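Local coordinates for envelope polyprotein (Puumala orthohantavirus, PDB 5FXU) that gives rise to the hantaviral surface glycoprotein Gn, whose ectodomain probably acts with its partner Gc in entry into host cells, at residues E8-I13 and G18-S23; P96-T101 and K107-F112; T124-G129 and T344-I349; V191-I196 and A252-R257; G285-T290 and D318-W323. All blocks are in the same frame, centred on the assembly; numbering follows the deposited sequence.

Interaction 1 (E8-I13 and G18-S23)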
# COMPACT_ATOMS: atom_id res chain seq x y z
N GLU A 8 4.34 15.97 -8.24
CA GLU A 8 4.04 17.35 -8.02
C GLU A 8 5.09 17.92 -7.05
O GLU A 8 5.18 17.53 -5.89
CB GLU A 8 2.64 17.52 -7.47
CG GLU A 8 2.22 18.98 -7.31
CD GLU A 8 0.80 19.19 -6.81
OE1 GLU A 8 0.27 18.30 -6.08
OE2 GLU A 8 0.22 20.27 -7.12
N CYS A 9 5.88 18.88 -7.55
CA CYS A 9 6.97 19.52 -6.79
C CYS A 9 6.54 20.81 -6.09
O CYS A 9 6.03 21.72 -6.75
CB CYS A 9 8.11 19.83 -7.77
SG CYS A 9 8.91 18.33 -8.34
N PRO A 10 6.77 20.92 -4.77
CA PRO A 10 6.50 22.22 -4.11
C PRO A 10 7.48 23.32 -4.50
O PRO A 10 8.54 23.01 -5.03
CB PRO A 10 6.67 21.89 -2.62
CG PRO A 10 6.67 20.40 -2.53
CD PRO A 10 7.30 19.95 -3.81
N HIS A 11 7.15 24.59 -4.20
CA HIS A 11 8.07 25.74 -4.47
C HIS A 11 9.31 25.74 -3.60
O HIS A 11 10.38 26.09 -4.09
CB HIS A 11 7.39 27.09 -4.33
CG HIS A 11 6.41 27.36 -5.42
ND1 HIS A 11 6.77 27.74 -6.69
CD2 HIS A 11 5.06 27.27 -5.42
CE1 HIS A 11 5.68 27.88 -7.43
NE2 HIS A 11 4.63 27.60 -6.68
N THR A 12 9.18 25.36 -2.33
CA THR A 12 10.31 25.27 -1.38
C THR A 12 10.42 23.89 -0.74
O THR A 12 9.48 23.09 -0.74
CB THR A 12 10.21 26.31 -0.23
OG1 THR A 12 9.15 25.97 0.67
CG2 THR A 12 10.00 27.74 -0.79
N ILE A 13 11.59 23.61 -0.17
CA ILE A 13 11.80 22.40 0.63
C ILE A 13 11.16 22.58 2.01
O ILE A 13 10.55 21.65 2.53
CB ILE A 13 13.31 22.04 0.74
CG1 ILE A 13 13.88 21.78 -0.66
CG2 ILE A 13 13.52 20.81 1.64
CD1 ILE A 13 15.39 21.61 -0.71
N GLY A 18 9.93 16.35 4.58
CA GLY A 18 8.88 15.95 3.67
C GLY A 18 9.40 15.06 2.56
O GLY A 18 10.58 15.09 2.22
N LEU A 19 8.52 14.24 2.00
CA LEU A 19 8.86 13.42 0.86
C LEU A 19 7.87 13.70 -0.24
O LEU A 19 6.71 14.02 0.05
CB LEU A 19 8.79 11.95 1.25
CG LEU A 19 9.67 11.46 2.39
CD1 LEU A 19 9.30 10.04 2.73
CD2 LEU A 19 11.13 11.51 2.00
N VAL A 20 8.30 13.55 -1.49
CA VAL A 20 7.37 13.50 -2.62
C VAL A 20 6.97 12.04 -2.85
O VAL A 20 7.73 11.15 -2.58
CB VAL A 20 7.91 14.11 -3.94
CG1 VAL A 20 7.94 15.62 -3.86
CG2 VAL A 20 9.28 13.58 -4.34
N ILE A 21 5.77 11.83 -3.37
CA ILE A 21 5.29 10.51 -3.74
C ILE A 21 4.50 10.60 -5.02
O ILE A 21 3.75 11.54 -5.22
CB ILE A 21 4.41 9.89 -2.64
CG1 ILE A 21 3.92 8.48 -3.06
CG2 ILE A 21 3.25 10.81 -2.24
CD1 ILE A 21 3.35 7.69 -1.91
N GLY A 22 4.66 9.60 -5.87
CA GLY A 22 3.78 9.41 -7.03
C GLY A 22 3.55 7.93 -7.30
O GLY A 22 4.24 7.08 -6.75
N SER A 23 2.59 7.61 -8.14
CA SER A 23 2.31 6.20 -8.44
C SER A 23 1.58 6.07 -9.73
O SER A 23 0.86 6.97 -10.10
CB SER A 23 1.54 5.50 -7.29
OG SER A 23 0.25 6.06 -7.05
O HOH W 1 4.36 14.24 -6.02
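The first torsion of Val20 (chi1 -73°) sets CG1 opposite its own carbonyl carbon, on the side that looks at residues 8-13. CG1 then makes the contacts of this side chain with that segment. It comes to 3.9 Å from the carbonyl oxygen O of Glu8. It also lies 4.4 Å from CD of Pro10, a loose apolar touch at the side of the proline ring. No direct hydrogen bond joins the two segments. A water lies between them instead. It accepts from Glu8 N at 2.8 Å and gives a proton toward Ile21 O at 2.9 Å, although other acceptors compete for its protons. The Glu8 carboxylate turns to other partners: OE1 bonds to Ser236 and OE2 to Thr156 and Leu163. Cys9 is tied to Cys134 by a disulfide. Pro10 also rests on Ile131, and Val20 pairs through its backbone with Gly129. The arrangement is a contact, with a bridging water, between the end of strand 3-9, an outer strand of a four-stranded mixed sheet, and strand 19-30 of the larger beta framework of the Gn head.

Interaction 2 (P96-T101 and K107-F112)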
# COMPACT_ATOMS: atom_id res chain seq x y z
N PRO A 96 11.09 -1.36 8.46
CA PRO A 96 10.88 -0.25 9.41
C PRO A 96 11.95 0.83 9.29
O PRO A 96 13.08 0.51 8.97
CB PRO A 96 10.96 -0.92 10.78
CG PRO A 96 10.84 -2.39 10.53
CD PRO A 96 11.25 -2.66 9.13
N LEU A 97 11.55 2.07 9.50
CA LEU A 97 12.41 3.27 9.46
C LEU A 97 12.83 3.79 8.08
O LEU A 97 13.30 4.91 7.97
CB LEU A 97 13.65 3.11 10.36
CG LEU A 97 13.38 2.64 11.80
CD1 LEU A 97 14.68 2.60 12.59
CD2 LEU A 97 12.34 3.51 12.53
N VAL A 98 12.67 2.99 7.03
CA VAL A 98 13.21 3.37 5.71
C VAL A 98 12.49 4.61 5.17
O VAL A 98 13.15 5.59 4.81
CB VAL A 98 13.17 2.19 4.74
CG1 VAL A 98 13.44 2.62 3.32
CG2 VAL A 98 14.17 1.13 5.18
N ILE A 99 11.16 4.57 5.13
CA ILE A 99 10.39 5.72 4.69
C ILE A 99 10.52 6.86 5.72
O ILE A 99 10.70 8.02 5.34
CB ILE A 99 8.91 5.37 4.42
CG1 ILE A 99 8.82 4.50 3.16
CG2 ILE A 99 8.08 6.63 4.21
CD1 ILE A 99 7.50 3.80 2.98
N GLU A 100 10.42 6.53 7.00
CA GLU A 100 10.43 7.55 8.06
C GLU A 100 11.67 8.41 8.05
O GLU A 100 11.60 9.58 8.37
CB GLU A 100 10.26 6.92 9.45
CG GLU A 100 8.92 6.19 9.65
CD GLU A 100 9.02 4.68 9.43
OE1 GLU A 100 9.38 4.25 8.29
OE2 GLU A 100 8.73 3.93 10.38
N THR A 101 12.80 7.84 7.65
CA THR A 101 14.08 8.56 7.64
C THR A 101 14.62 8.86 6.25
O THR A 101 15.77 9.31 6.12
CB THR A 101 15.17 7.81 8.45
OG1 THR A 101 15.47 6.56 7.81
CG2 THR A 101 14.69 7.56 9.85
N LYS A 107 17.38 8.69 0.58
CA LYS A 107 17.08 7.48 -0.16
C LYS A 107 15.73 7.58 -0.85
O LYS A 107 14.80 8.20 -0.34
CB LYS A 107 17.11 6.28 0.77
CG LYS A 107 18.51 6.00 1.29
CD LYS A 107 19.42 5.53 0.16
CE LYS A 107 20.66 4.83 0.66
NZ LYS A 107 21.22 3.94 -0.39
N THR A 108 15.66 6.97 -2.02
CA THR A 108 14.46 6.93 -2.83
C THR A 108 13.95 5.48 -2.77
O THR A 108 14.73 4.54 -2.87
CB THR A 108 14.79 7.35 -4.26
OG1 THR A 108 15.08 8.75 -4.27
CG2 THR A 108 13.61 7.10 -5.22
N ILE A 109 12.65 5.32 -2.56
CA ILE A 109 11.99 4.01 -2.53
C ILE A 109 11.20 3.89 -3.81
O ILE A 109 10.39 4.76 -4.13
CB ILE A 109 11.03 3.84 -1.33
CG1 ILE A 109 11.80 3.84 -0.01
CG2 ILE A 109 10.27 2.52 -1.41
CD1 ILE A 109 12.08 5.22 0.55
N ALA A 110 11.47 2.83 -4.55
CA ALA A 110 10.72 2.50 -5.76
C ALA A 110 10.40 1.02 -5.68
O ALA A 110 11.30 0.20 -5.57
CB ALA A 110 11.52 2.82 -7.01
N CYS A 111 9.11 0.69 -5.74
CA CYS A 111 8.61 -0.66 -5.56
C CYS A 111 7.23 -0.76 -6.22
O CYS A 111 6.70 0.24 -6.69
CB CYS A 111 8.53 -0.99 -4.08
SG CYS A 111 7.41 0.07 -3.12
N PHE A 112 6.68 -1.97 -6.34
CA PHE A 112 5.34 -2.12 -6.95
C PHE A 112 4.46 -3.04 -6.13
O PHE A 112 4.96 -3.81 -5.33
CB PHE A 112 5.43 -2.55 -8.42
CG PHE A 112 6.19 -3.81 -8.63
CD1 PHE A 112 7.59 -3.81 -8.74
CD2 PHE A 112 5.51 -5.02 -8.68
CE1 PHE A 112 8.28 -5.00 -8.90
CE2 PHE A 112 6.20 -6.21 -8.85
CZ PHE A 112 7.58 -6.20 -8.96
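Val98 and Ile99 approach Ile109 from a single helix-like turn, while Ile109 lies on an extended strand. Residues 98-100 have helical backbone angles without the regular bonds. Leu97, just before them, has a positive phi of 76°, which turns the chain into this coil. Thr101 then stands at the N-cap position of helix 102-105. The CA atoms of Ile99 and Ile109 are 7.6 Å apart, a distance bridged by side chains.

Two donors close the turn on Leu97 O. Thr101 N reaches it at 3.0 Å and Thr101 OG1 at 2.7 Å, and they come from opposite faces of the carbonyl plane. The Glu100 side chain folds back to make a weak bond from Leu97 N to OE2, and OE2 also bonds to Tyr229.

Across the contact, Val98 CG1 is placed opposite its backbone N (chi1 168°). It meets Ile109 CG1 at 3.9 Å and CD1 at 4.0 Å, with the two side chains set obliquely. Ile109 CD1 also reaches Ile99 CG1 at 4.2 Å. The isoleucine thus lies against both Val98 and Ile99. Ile99 continues inward to Ile128 and Ile231. Further along the strand, the Cys92-Cys111 disulfide links strand 107-116 to the chain just ahead of the turn.

The polar bonds shape the turn. Between the two segments the touching atoms are aliphatic carbons, so the contact is probably hydrophobic and depends on fit rather than on polar bonds.

Interaction 3 (T124-G129 and T344-I349)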
# COMPACT_ATOMS: atom_id res chain seq x y z
N THR A 124 1.33 -1.78 -9.91
CA THR A 124 1.19 -0.39 -9.59
C THR A 124 2.56 -0.03 -9.03
O THR A 124 3.01 -0.60 -8.04
CB THR A 124 0.07 -0.11 -8.55
OG1 THR A 124 -1.22 -0.32 -9.13
CG2 THR A 124 0.11 1.33 -8.09
N VAL A 125 3.22 0.90 -9.69
CA VAL A 125 4.56 1.34 -9.28
C VAL A 125 4.44 2.56 -8.37
O VAL A 125 3.77 3.51 -8.73
CB VAL A 125 5.42 1.67 -10.50
CG1 VAL A 125 6.74 2.29 -10.08
CG2 VAL A 125 5.65 0.42 -11.31
N PHE A 126 5.10 2.51 -7.23
CA PHE A 126 5.15 3.61 -6.28
C PHE A 126 6.56 4.16 -6.23
O PHE A 126 7.52 3.38 -6.13
CB PHE A 126 4.78 3.11 -4.88
CG PHE A 126 3.34 2.72 -4.75
CD1 PHE A 126 2.93 1.40 -5.03
CD2 PHE A 126 2.38 3.64 -4.36
CE1 PHE A 126 1.58 1.02 -4.93
CE2 PHE A 126 1.03 3.27 -4.27
CZ PHE A 126 0.64 1.95 -4.56
N LEU A 127 6.70 5.48 -6.27
CA LEU A 127 8.00 6.15 -6.14
C LEU A 127 7.90 7.17 -5.04
O LEU A 127 7.03 8.04 -5.08
CB LEU A 127 8.33 6.83 -7.44
CG LEU A 127 9.64 7.59 -7.50
CD1 LEU A 127 10.81 6.65 -7.40
CD2 LEU A 127 9.71 8.35 -8.82
N ILE A 128 8.76 7.03 -4.05
CA ILE A 128 8.80 7.92 -2.88
C ILE A 128 10.22 8.39 -2.71
O ILE A 128 11.15 7.61 -2.78
CB ILE A 128 8.44 7.16 -1.61
CG1 ILE A 128 7.04 6.56 -1.74
CG2 ILE A 128 8.48 8.06 -0.38
CD1 ILE A 128 6.74 5.50 -0.69
N GLY A 129 10.40 9.67 -2.44
CA GLY A 129 11.74 10.17 -2.23
C GLY A 129 11.87 11.59 -1.74
O GLY A 129 10.89 12.27 -1.52
N THR A 344 -0.42 -2.54 0.56
CA THR A 344 -0.59 -1.12 0.27
C THR A 344 -2.06 -0.77 0.32
O THR A 344 -2.91 -1.65 0.16
CB THR A 344 -0.05 -0.72 -1.10
OG1 THR A 344 -0.90 -1.24 -2.13
CG2 THR A 344 1.39 -1.22 -1.28
N TRP A 345 -2.35 0.50 0.56
CA TRP A 345 -3.72 0.97 0.71
C TRP A 345 -3.78 2.42 0.25
O TRP A 345 -2.96 3.25 0.68
CB TRP A 345 -4.17 0.89 2.18
CG TRP A 345 -5.61 1.27 2.39
CD1 TRP A 345 -6.68 0.44 2.36
CD2 TRP A 345 -6.13 2.58 2.65
NE1 TRP A 345 -7.84 1.14 2.59
CE2 TRP A 345 -7.53 2.46 2.77
CE3 TRP A 345 -5.54 3.84 2.81
CZ2 TRP A 345 -8.37 3.57 3.03
CZ3 TRP A 345 -6.37 4.95 3.08
CH2 TRP A 345 -7.77 4.80 3.19
N THR A 346 -4.71 2.69 -0.65
CA THR A 346 -4.90 4.00 -1.22
C THR A 346 -6.35 4.42 -0.95
O THR A 346 -7.29 3.67 -1.22
CB THR A 346 -4.58 4.01 -2.74
OG1 THR A 346 -3.21 3.59 -2.94
CG2 THR A 346 -4.73 5.40 -3.32
N GLY A 347 -6.50 5.61 -0.37
CA GLY A 347 -7.82 6.17 -0.10
C GLY A 347 -7.78 7.68 0.04
O GLY A 347 -6.81 8.31 -0.35
N PHE A 348 -8.86 8.24 0.56
CA PHE A 348 -9.04 9.69 0.65
C PHE A 348 -9.55 10.06 2.03
O PHE A 348 -10.39 9.36 2.59
CB PHE A 348 -10.00 10.18 -0.43
CG PHE A 348 -9.54 9.86 -1.82
CD1 PHE A 348 -9.82 8.63 -2.40
CD2 PHE A 348 -8.78 10.78 -2.54
CE1 PHE A 348 -9.38 8.33 -3.69
CE2 PHE A 348 -8.34 10.49 -3.83
CZ PHE A 348 -8.63 9.26 -4.40
N ILE A 349 -9.02 11.16 2.58
CA ILE A 349 -9.51 11.71 3.84
C ILE A 349 -9.73 13.22 3.71
O ILE A 349 -8.99 13.91 2.98
CB ILE A 349 -8.56 11.41 5.03
CG1 ILE A 349 -7.21 12.12 4.88
CG2 ILE A 349 -8.39 9.91 5.18
CD1 ILE A 349 -6.32 12.04 6.11
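The Phe126 ring spans the gap between two beta strands and meets Thr344 and Thr346. Strands 120-130 and 340-354 do not pair here. They lie on different parts of the branched, curled beta framework of the Gn head and face each other across its interior. The CA atoms of Phe126 and Thr344 are 9.9 Å apart, a separation suited to side-chain packing and too wide for backbone bonding.

The far end of the ring makes the touch. CE1 of Phe126 lies 4.3 Å from CG2 of Thr344, which comes in obliquely. CE2 is 4.5 Å from OG1 of Thr346, which sits at the ring edge, near its plane. Thr344 and Thr346 are two apart on the strand, so both side chains face the ring and lie near its far end. The ring is swung toward them with CG opposite the carbonyl carbon (chi1 -69°).

No hydrogen bond crosses the contact. The hydroxyl of Thr344 is instead bonded to Asp113, consistent with its methyl being the group that meets the ring. Phe126 also makes an edge-to-face stack with Phe194 and touches Cys92 and Ser23. Trp345 points the other way, to helix 249-260, and its NE1 bonds to Ala261 O. Over one face of that indole, offset toward the rim, Gly347 N lies 3.5 Å above the ring plane.

Interaction 4 (V191-I196 and A252-R257)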
# COMPACT_ATOMS: atom_id res chain seq x y z
N VAL A 191 -4.40 9.60 0.30
CA VAL A 191 -3.45 9.03 1.24
C VAL A 191 -3.00 7.70 0.68
O VAL A 191 -3.84 6.91 0.24
CB VAL A 191 -4.05 8.84 2.64
CG1 VAL A 191 -2.98 8.40 3.62
CG2 VAL A 191 -4.55 10.15 3.17
N ARG A 192 -1.69 7.49 0.68
CA ARG A 192 -1.08 6.21 0.29
C ARG A 192 -0.24 5.65 1.42
O ARG A 192 0.61 6.34 1.95
CB ARG A 192 -0.20 6.37 -0.96
CG ARG A 192 -1.02 6.46 -2.23
CD ARG A 192 -0.44 7.14 -3.44
NE ARG A 192 -0.26 8.59 -3.42
CZ ARG A 192 0.07 9.31 -4.48
NH1 ARG A 192 0.24 8.75 -5.67
NH2 ARG A 192 0.22 10.62 -4.34
N CYS A 193 -0.51 4.39 1.77
CA CYS A 193 0.03 3.74 2.95
C CYS A 193 0.66 2.39 2.63
O CYS A 193 0.16 1.66 1.80
CB CYS A 193 -1.09 3.46 3.95
SG CYS A 193 -1.98 4.90 4.52
N PHE A 194 1.75 2.08 3.33
CA PHE A 194 2.53 0.86 3.14
C PHE A 194 2.59 0.13 4.46
O PHE A 194 2.84 0.73 5.49
CB PHE A 194 3.92 1.20 2.60
CG PHE A 194 3.85 2.05 1.36
CD1 PHE A 194 3.63 3.43 1.47
CD2 PHE A 194 3.88 1.47 0.11
CE1 PHE A 194 3.48 4.20 0.32
CE2 PHE A 194 3.75 2.25 -1.04
CZ PHE A 194 3.53 3.61 -0.94
N LEU A 195 2.31 -1.16 4.41
CA LEU A 195 2.34 -2.00 5.58
C LEU A 195 3.76 -2.38 5.96
O LEU A 195 4.49 -2.96 5.14
CB LEU A 195 1.54 -3.29 5.32
CG LEU A 195 1.44 -4.23 6.51
CD1 LEU A 195 0.59 -3.63 7.60
CD2 LEU A 195 0.80 -5.51 6.08
N ILE A 196 4.12 -2.14 7.21
CA ILE A 196 5.47 -2.41 7.71
C ILE A 196 5.37 -3.45 8.82
O ILE A 196 4.63 -3.24 9.80
CB ILE A 196 6.09 -1.13 8.30
CG1 ILE A 196 5.99 0.08 7.35
CG2 ILE A 196 7.52 -1.38 8.76
CD1 ILE A 196 6.63 -0.12 6.00
N ALA A 252 -6.69 8.78 12.88
CA ALA A 252 -8.05 8.33 13.15
C ALA A 252 -8.87 8.27 11.86
O ALA A 252 -9.63 7.35 11.65
CB ALA A 252 -8.75 9.20 14.19
N GLU A 253 -8.72 9.27 11.03
CA GLU A 253 -9.41 9.30 9.77
C GLU A 253 -9.00 8.21 8.81
O GLU A 253 -9.86 7.64 8.12
CB GLU A 253 -9.26 10.67 9.13
CG GLU A 253 -10.21 11.66 9.76
CD GLU A 253 -10.19 13.00 9.09
OE1 GLU A 253 -9.26 13.30 8.28
OE2 GLU A 253 -11.13 13.75 9.40
N VAL A 254 -7.70 7.92 8.75
CA VAL A 254 -7.21 6.90 7.85
C VAL A 254 -7.69 5.54 8.32
O VAL A 254 -8.12 4.72 7.51
CB VAL A 254 -5.68 6.92 7.74
CG1 VAL A 254 -5.18 5.70 6.98
CG2 VAL A 254 -5.20 8.19 7.04
N LEU A 255 -7.62 5.29 9.62
CA LEU A 255 -8.06 4.03 10.15
C LEU A 255 -9.53 3.79 9.90
O LEU A 255 -9.89 2.66 9.59
CB LEU A 255 -7.79 3.89 11.64
CG LEU A 255 -6.37 3.47 11.98
CD1 LEU A 255 -6.10 3.85 13.42
CD2 LEU A 255 -6.16 1.98 11.78
N SER A 256 -10.37 4.81 10.10
CA SER A 256 -11.79 4.65 9.85
C SER A 256 -12.08 4.35 8.36
O SER A 256 -12.80 3.40 8.07
CB SER A 256 -12.62 5.79 10.45
OG SER A 256 -12.16 7.00 9.95
N ARG A 257 -11.46 5.09 7.45
CA ARG A 257 -11.62 4.80 6.02
C ARG A 257 -11.08 3.40 5.66
O ARG A 257 -11.69 2.72 4.85
CB ARG A 257 -11.00 5.87 5.14
CG ARG A 257 -11.53 7.28 5.38
CD ARG A 257 -12.54 7.80 4.37
NE ARG A 257 -13.30 9.05 4.66
CZ ARG A 257 -13.37 9.78 5.80
NH1 ARG A 257 -12.65 9.54 6.93
NH2 ARG A 257 -14.19 10.84 5.81
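Apolar touches carry this contact, and Val254 makes them all from the helix side. Its CG2 meets Val191 CG1 at 4.1 Å, the two valines reaching toward each other tip to tip. Its CG1 meets Cys193 SG, also at 4.1 Å. Val254 has CG1 opposite its backbone N (chi1 170°), which spreads the two methyls over both strand residues. Val191 and Cys193 are two apart on the strand, so their side chains project from the same face. All three residues are buried.

A covalent link adds to this. Cys193 SG is joined to Cys232 SG, so the sulfur that packs on the helix also ties strand 185-197 to strand 228-234.

Hydrogen bonds occur within the helix rather than across the contact. Ser256 N bonds to Ala252 O and Arg257 N to Glu253 O, both at 3.1 Å.

Strand 185-197 runs between strands 228-234 and 340-354, antiparallel to each. Its backbone bonds Val191 to Gly347 and Cys193 to Trp345. Helix 249-260 packs on this face and also takes Trp345 against Val254 and Arg257, while Leu255 touches Phe212 of helix 208-216.

Interaction 5 (G285-T290 and D318-W323)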
# COMPACT_ATOMS: atom_id res chain seq x y z
N GLY A 285 -8.27 -21.53 1.79
CA GLY A 285 -6.98 -22.12 1.45
C GLY A 285 -6.02 -22.16 2.61
O GLY A 285 -6.33 -21.65 3.68
N LYS A 286 -4.85 -22.74 2.35
CA LYS A 286 -3.81 -22.93 3.35
C LYS A 286 -2.64 -21.99 3.14
O LYS A 286 -1.96 -22.05 2.11
CB LYS A 286 -3.32 -24.36 3.31
CG LYS A 286 -4.43 -25.39 3.40
CD LYS A 286 -3.90 -26.77 3.07
CE LYS A 286 -4.93 -27.82 3.43
NZ LYS A 286 -4.53 -29.14 2.88
N ALA A 287 -2.41 -21.13 4.12
CA ALA A 287 -1.29 -20.19 4.09
C ALA A 287 -0.57 -20.23 5.43
O ALA A 287 -1.19 -19.91 6.44
CB ALA A 287 -1.79 -18.80 3.78
N PRO A 288 0.69 -20.66 5.47
CA PRO A 288 1.42 -21.19 4.31
C PRO A 288 0.85 -22.54 3.85
O PRO A 288 0.02 -23.11 4.55
CB PRO A 288 2.87 -21.30 4.80
CG PRO A 288 2.77 -21.35 6.28
CD PRO A 288 1.56 -20.53 6.66
N SER A 289 1.27 -23.01 2.69
CA SER A 289 0.74 -24.24 2.10
C SER A 289 0.99 -25.48 2.95
O SER A 289 0.26 -26.47 2.82
CB SER A 289 1.33 -24.48 0.71
OG SER A 289 2.72 -24.73 0.78
N THR A 290 2.00 -25.41 3.82
CA THR A 290 2.31 -26.47 4.77
C THR A 290 1.32 -26.61 5.94
O THR A 290 1.42 -27.57 6.68
CB THR A 290 3.70 -26.26 5.37
OG1 THR A 290 3.77 -24.94 5.92
CG2 THR A 290 4.76 -26.43 4.30
N ASP A 318 4.57 -13.31 13.34
CA ASP A 318 5.50 -13.37 12.22
C ASP A 318 4.68 -13.31 10.95
O ASP A 318 3.81 -14.17 10.77
CB ASP A 318 6.28 -14.69 12.22
CG ASP A 318 7.14 -14.86 13.46
OD1 ASP A 318 7.69 -13.84 13.97
OD2 ASP A 318 7.27 -16.02 13.91
N PRO A 319 4.95 -12.32 10.08
CA PRO A 319 4.12 -12.13 8.89
C PRO A 319 4.11 -13.31 7.91
O PRO A 319 5.16 -13.87 7.57
CB PRO A 319 4.73 -10.89 8.23
CG PRO A 319 6.13 -10.81 8.73
CD PRO A 319 6.13 -11.43 10.10
N VAL A 320 2.91 -13.73 7.51
CA VAL A 320 2.73 -14.67 6.42
C VAL A 320 2.18 -13.87 5.26
O VAL A 320 1.02 -13.46 5.29
CB VAL A 320 1.75 -15.79 6.81
CG1 VAL A 320 1.46 -16.68 5.61
CG2 VAL A 320 2.33 -16.60 7.94
N TYR A 321 3.02 -13.65 4.25
CA TYR A 321 2.66 -12.82 3.11
C TYR A 321 1.94 -13.65 2.07
O TYR A 321 2.33 -14.78 1.79
CB TYR A 321 3.90 -12.15 2.50
CG TYR A 321 4.54 -11.11 3.36
CD1 TYR A 321 4.06 -9.82 3.36
CD2 TYR A 321 5.64 -11.40 4.17
CE1 TYR A 321 4.65 -8.84 4.14
CE2 TYR A 321 6.25 -10.43 4.97
CZ TYR A 321 5.73 -9.14 4.95
OH TYR A 321 6.27 -8.15 5.74
N ILE A 322 0.89 -13.09 1.50
CA ILE A 322 0.03 -13.78 0.55
C ILE A 322 -0.09 -13.01 -0.74
O ILE A 322 -0.22 -11.82 -0.74
CB ILE A 322 -1.37 -14.00 1.15
CG1 ILE A 322 -1.27 -15.01 2.28
CG2 ILE A 322 -2.34 -14.60 0.13
CD1 ILE A 322 -1.89 -14.48 3.52
N TRP A 323 0.01 -13.74 -1.83
CA TRP A 323 -0.30 -13.26 -3.15
C TRP A 323 -1.44 -14.13 -3.69
O TRP A 323 -1.26 -15.33 -3.87
CB TRP A 323 0.94 -13.39 -4.03
CG TRP A 323 0.71 -12.99 -5.44
CD1 TRP A 323 -0.06 -11.99 -5.89
CD2 TRP A 323 1.30 -13.60 -6.59
NE1 TRP A 323 -0.01 -11.94 -7.24
CE2 TRP A 323 0.82 -12.92 -7.70
CE3 TRP A 323 2.21 -14.64 -6.77
CZ2 TRP A 323 1.20 -13.24 -8.99
CZ3 TRP A 323 2.59 -14.97 -8.05
CH2 TRP A 323 2.09 -14.27 -9.15
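Val320 points its side chain at the loop residues Ala287 and Pro288. Its CB is the branch point and lies 4.7 Å from Pro288 CD. CG1 goes furthest into the contact. It meets Pro288 CD at 4.0 Å, Pro288 N at 4.1 Å and the carbonyl carbon C of Ala287 at 4.1 Å, so it sits against the peptide link between those two residues. It is also 4.3 Å from CB of Ala287. The other methyl, CG2, stays at 4.2 Å from Pro288 CD. CG1 is opposite the backbone N (chi1 174°), which directs it to the loop. The valine and the proline ring cross at about a right angle.

The peptide bond before Pro288 is cis. It folds the chain sharply, and Val320 CG1 packs where it does so. Ile322 adds to the contact from further along the strand, its CG1 reaching Ala287 CB at 4.1 Å. No hydrogen bond joins the two segments.

Val320 and Ile322 also rest on Leu313 of strand 310-313, and Ala287 and Pro288 touch Thr58. Residues 286-290 open the loop between antiparallel strands 278-285 and 296-302. The arrangement is that of a beta-hairpin loop, bent by a cis-proline, lying against a neighbouring sheet through aliphatic side chains.

From the N terminus, interaction 1 comes first and closes a short loop, with four residues between its segments. Interaction 2 follows and spans five residues, most of them in helix 102-105. Interaction 3 then joins residues 124-129 to 344-349 and encloses 214 residues. Interactions 4 and 5 both fall within that span, one after the other, and none of the five cross. Interactions 1 to 4 touch one another through strands 19-30, 107-116, 120-130, 185-197 and 340-354 and the loop 96-101. Interaction 5 stands apart, its centre about 36 Å from that of interaction 1, on the other side of the chain's centre. There the loop that follows strand 278-285 of the three-stranded sheet meets residues 320-322.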